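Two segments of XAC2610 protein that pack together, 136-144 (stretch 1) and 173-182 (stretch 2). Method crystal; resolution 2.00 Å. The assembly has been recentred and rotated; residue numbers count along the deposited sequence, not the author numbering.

Stretch 1 (136-144) FNQSLSDIT
Stretch 2, residues 173-182: TYELKNNEAV

A short helix can dock on a β-hairpin by letting polar groups fix its first turn while apolar side chains of the helix settle against those of the hairpin, and XAC2610 protein offers a compact example, burying 344 Å² between the two stretches. N137 lies at the N-cap of a helix running from 138 (phi/psi near -62/-43). The hairpin pairs E175 with V182 through two backbone hydrogen bonds, E175 N to V182 O and V182 N to E175 O, both 2.9 Å, and turns through N178 and N179, whose phi values are positive (54° and 58°). In register, the CA atoms of N137 and N179 lie 7.4 Å apart, and those of S139 and A181 5.8 Å.

N137 (chi1 t, -161°; chi2 -77°) works in two directions. Its OD1 caps the helix, accepting from L140 N at 2.9 Å and from S139 OG at 2.8 Å, while its ND2 donates to N179 O at 2.8 Å and 170°. S139, in the p rotamer, accepts at OG from A181 N at 3.3 Å and 171°. The residue that caps the helix is therefore also bonded to the turn.

Beyond these bonds the fit is one of shape. The CA-to-CB bond of A181 points toward the helix, and its methyl sits over the notch where L140 CD2 and I143 CD1 meet, 3.9 Å apart. A181 CB lies 3.7 Å from L140 CD2 and 3.9 Å from I143 CD1, so the three carbons form a nearly equilateral triangle. L140 (m, t) starts sideways, yet its end comes nearer, bringing CD2 to 4.0 Å from CD1 of L176 (t, p). The CA-to-CB bond of I143 (m, t) points toward the hairpin, and its side chain lies over one face of the Y174 ring (chi1 m, chi2 80°). I143 CG1 is 3.8 Å from Y174 CZ and 3.9 Å from the ring centroid, 13° off the normal, a CH-pi contact.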

# COMPACT_ATOMS: atom_id res chain seq x y z
N PHE A 136 -10.37 1.07 7.59
CA PHE A 136 -9.76 1.85 6.52
C PHE A 136 -8.96 3.00 7.14
O PHE A 136 -9.49 3.72 7.98
CB PHE A 136 -10.83 2.41 5.57
CG PHE A 136 -10.27 3.34 4.54
CD1 PHE A 136 -9.68 2.84 3.38
CD2 PHE A 136 -10.29 4.70 4.74
CE1 PHE A 136 -9.15 3.69 2.42
CE2 PHE A 136 -9.76 5.56 3.78
CZ PHE A 136 -9.18 5.05 2.62
N ASN A 137 -7.71 3.16 6.71
CA ASN A 137 -6.84 4.24 7.23
C ASN A 137 -6.63 5.33 6.18
O ASN A 137 -5.93 5.12 5.18
CB ASN A 137 -5.49 3.70 7.69
CG ASN A 137 -4.78 4.66 8.63
OD1 ASN A 137 -4.21 5.67 8.20
ND2 ASN A 137 -4.83 4.38 9.92
N GLN A 138 -7.22 6.49 6.41
CA GLN A 138 -7.10 7.59 5.46
C GLN A 138 -5.64 8.04 5.30
O GLN A 138 -5.14 8.17 4.18
CB GLN A 138 -7.98 8.77 5.88
CG GLN A 138 -8.13 9.84 4.80
CD GLN A 138 -8.93 9.34 3.61
OE1 GLN A 138 -10.10 9.01 3.74
NE2 GLN A 138 -8.29 9.29 2.44
N SER A 139 -4.95 8.27 6.43
CA SER A 139 -3.60 8.84 6.38
C SER A 139 -2.65 7.90 5.64
O SER A 139 -1.86 8.35 4.82
CB SER A 139 -3.05 9.20 7.77
OG SER A 139 -2.77 8.05 8.55
N LEU A 140 -2.74 6.60 5.90
CA LEU A 140 -1.85 5.65 5.23
C LEU A 140 -2.16 5.50 3.74
O LEU A 140 -1.26 5.48 2.91
CB LEU A 140 -1.87 4.30 5.95
CG LEU A 140 -1.14 4.32 7.30
CD1 LEU A 140 -1.45 3.06 8.10
CD2 LEU A 140 0.35 4.48 7.12
N SER A 141 -3.44 5.44 3.39
CA SER A 141 -3.86 5.32 2.00
C SER A 141 -3.39 6.53 1.22
O SER A 141 -2.96 6.41 0.06
CB SER A 141 -5.38 5.20 1.91
OG SER A 141 -5.85 4.08 2.64
N ASP A 142 -3.52 7.68 1.85
CA ASP A 142 -3.12 8.95 1.25
C ASP A 142 -1.63 9.03 0.91
O ASP A 142 -1.26 9.74 -0.01
CB ASP A 142 -3.48 10.11 2.17
CG ASP A 142 -4.93 10.59 2.00
OD1 ASP A 142 -5.66 10.13 1.10
OD2 ASP A 142 -5.33 11.46 2.81
N ILE A 143 -0.78 8.32 1.64
CA ILE A 143 0.66 8.36 1.33
C ILE A 143 0.92 7.84 -0.08
O ILE A 143 1.86 8.29 -0.74
CB ILE A 143 1.51 7.52 2.31
CG1 ILE A 143 1.45 8.08 3.74
CG2 ILE A 143 2.97 7.51 1.87
CD1 ILE A 143 1.99 7.13 4.80
N THR A 144 0.08 6.90 -0.54
CA THR A 144 0.31 6.22 -1.83
C THR A 144 -0.10 7.09 -3.02
O THR A 144 0.33 6.84 -4.15
CB THR A 144 -0.40 4.85 -1.92
OG1 THR A 144 -1.82 5.02 -2.09
CG2 THR A 144 -0.15 4.00 -0.68
N THR A 173 9.55 10.69 4.74
CA THR A 173 9.59 9.79 5.88
C THR A 173 8.44 10.17 6.82
O THR A 173 8.27 11.35 7.17
CB THR A 173 10.95 9.84 6.61
OG1 THR A 173 11.99 9.36 5.73
CG2 THR A 173 10.93 8.97 7.87
N TYR A 174 7.65 9.16 7.17
CA TYR A 174 6.51 9.31 8.06
C TYR A 174 6.80 8.50 9.30
O TYR A 174 7.38 7.41 9.22
CB TYR A 174 5.23 8.75 7.43
CG TYR A 174 4.75 9.54 6.24
CD1 TYR A 174 5.33 9.36 4.98
CD2 TYR A 174 3.71 10.46 6.37
CE1 TYR A 174 4.89 10.09 3.88
CE2 TYR A 174 3.25 11.18 5.28
CZ TYR A 174 3.85 11.00 4.05
OH TYR A 174 3.40 11.74 2.99
N GLU A 175 6.40 9.03 10.46
CA GLU A 175 6.41 8.25 11.69
C GLU A 175 4.98 7.83 11.92
O GLU A 175 4.05 8.64 11.80
CB GLU A 175 6.92 9.08 12.87
CG GLU A 175 6.98 8.32 14.18
CD GLU A 175 7.64 9.10 15.30
OE1 GLU A 175 7.92 10.30 15.12
OE2 GLU A 175 7.88 8.52 16.38
N LEU A 176 4.79 6.55 12.25
CA LEU A 176 3.47 6.03 12.52
C LEU A 176 3.35 5.79 14.01
O LEU A 176 4.09 4.98 14.57
CB LEU A 176 3.23 4.72 11.77
CG LEU A 176 1.79 4.17 11.94
CD1 LEU A 176 0.80 4.89 11.03
CD2 LEU A 176 1.78 2.69 11.67
N LYS A 177 2.42 6.51 14.64
CA LYS A 177 2.10 6.30 16.06
C LYS A 177 0.59 6.19 16.20
O LYS A 177 -0.13 7.13 15.88
CB LYS A 177 2.61 7.46 16.92
CG LYS A 177 4.10 7.72 16.77
CD LYS A 177 4.61 8.79 17.73
CE LYS A 177 4.80 8.24 19.13
NZ LYS A 177 6.02 8.85 19.75
N ASN A 178 0.14 5.02 16.67
CA ASN A 178 -1.27 4.77 16.97
C ASN A 178 -2.20 5.06 15.79
O ASN A 178 -2.94 6.05 15.80
CB ASN A 178 -1.70 5.56 18.21
CG ASN A 178 -1.00 5.09 19.46
OD1 ASN A 178 -1.07 3.92 19.82
ND2 ASN A 178 -0.31 6.01 20.12
N ASN A 179 -2.14 4.19 14.79
CA ASN A 179 -2.99 4.27 13.60
C ASN A 179 -2.88 5.59 12.82
O ASN A 179 -3.73 5.86 11.97
CB ASN A 179 -4.46 3.92 13.94
CG ASN A 179 -5.24 5.08 14.58
OD1 ASN A 179 -5.04 6.25 14.26
ND2 ASN A 179 -6.16 4.74 15.48
N GLU A 180 -1.83 6.37 13.07
CA GLU A 180 -1.72 7.71 12.51
C GLU A 180 -0.32 7.96 11.92
O GLU A 180 0.67 8.00 12.64
CB GLU A 180 -2.03 8.73 13.61
CG GLU A 180 -2.15 10.18 13.16
CD GLU A 180 -3.37 10.43 12.30
OE1 GLU A 180 -3.42 9.94 11.15
OE2 GLU A 180 -4.28 11.14 12.78
N ALA A 181 -0.25 8.15 10.60
CA ALA A 181 1.02 8.43 9.93
C ALA A 181 1.21 9.93 9.82
O ALA A 181 0.35 10.61 9.28
CB ALA A 181 1.05 7.81 8.54
N VAL A 182 2.35 10.43 10.31
CA VAL A 182 2.67 11.86 10.26
C VAL A 182 4.01 12.10 9.56
O VAL A 182 5.02 11.49 9.92
CB VAL A 182 2.73 12.49 11.67
CG1 VAL A 182 3.37 13.87 11.64
CG2 VAL A 182 1.32 12.55 12.25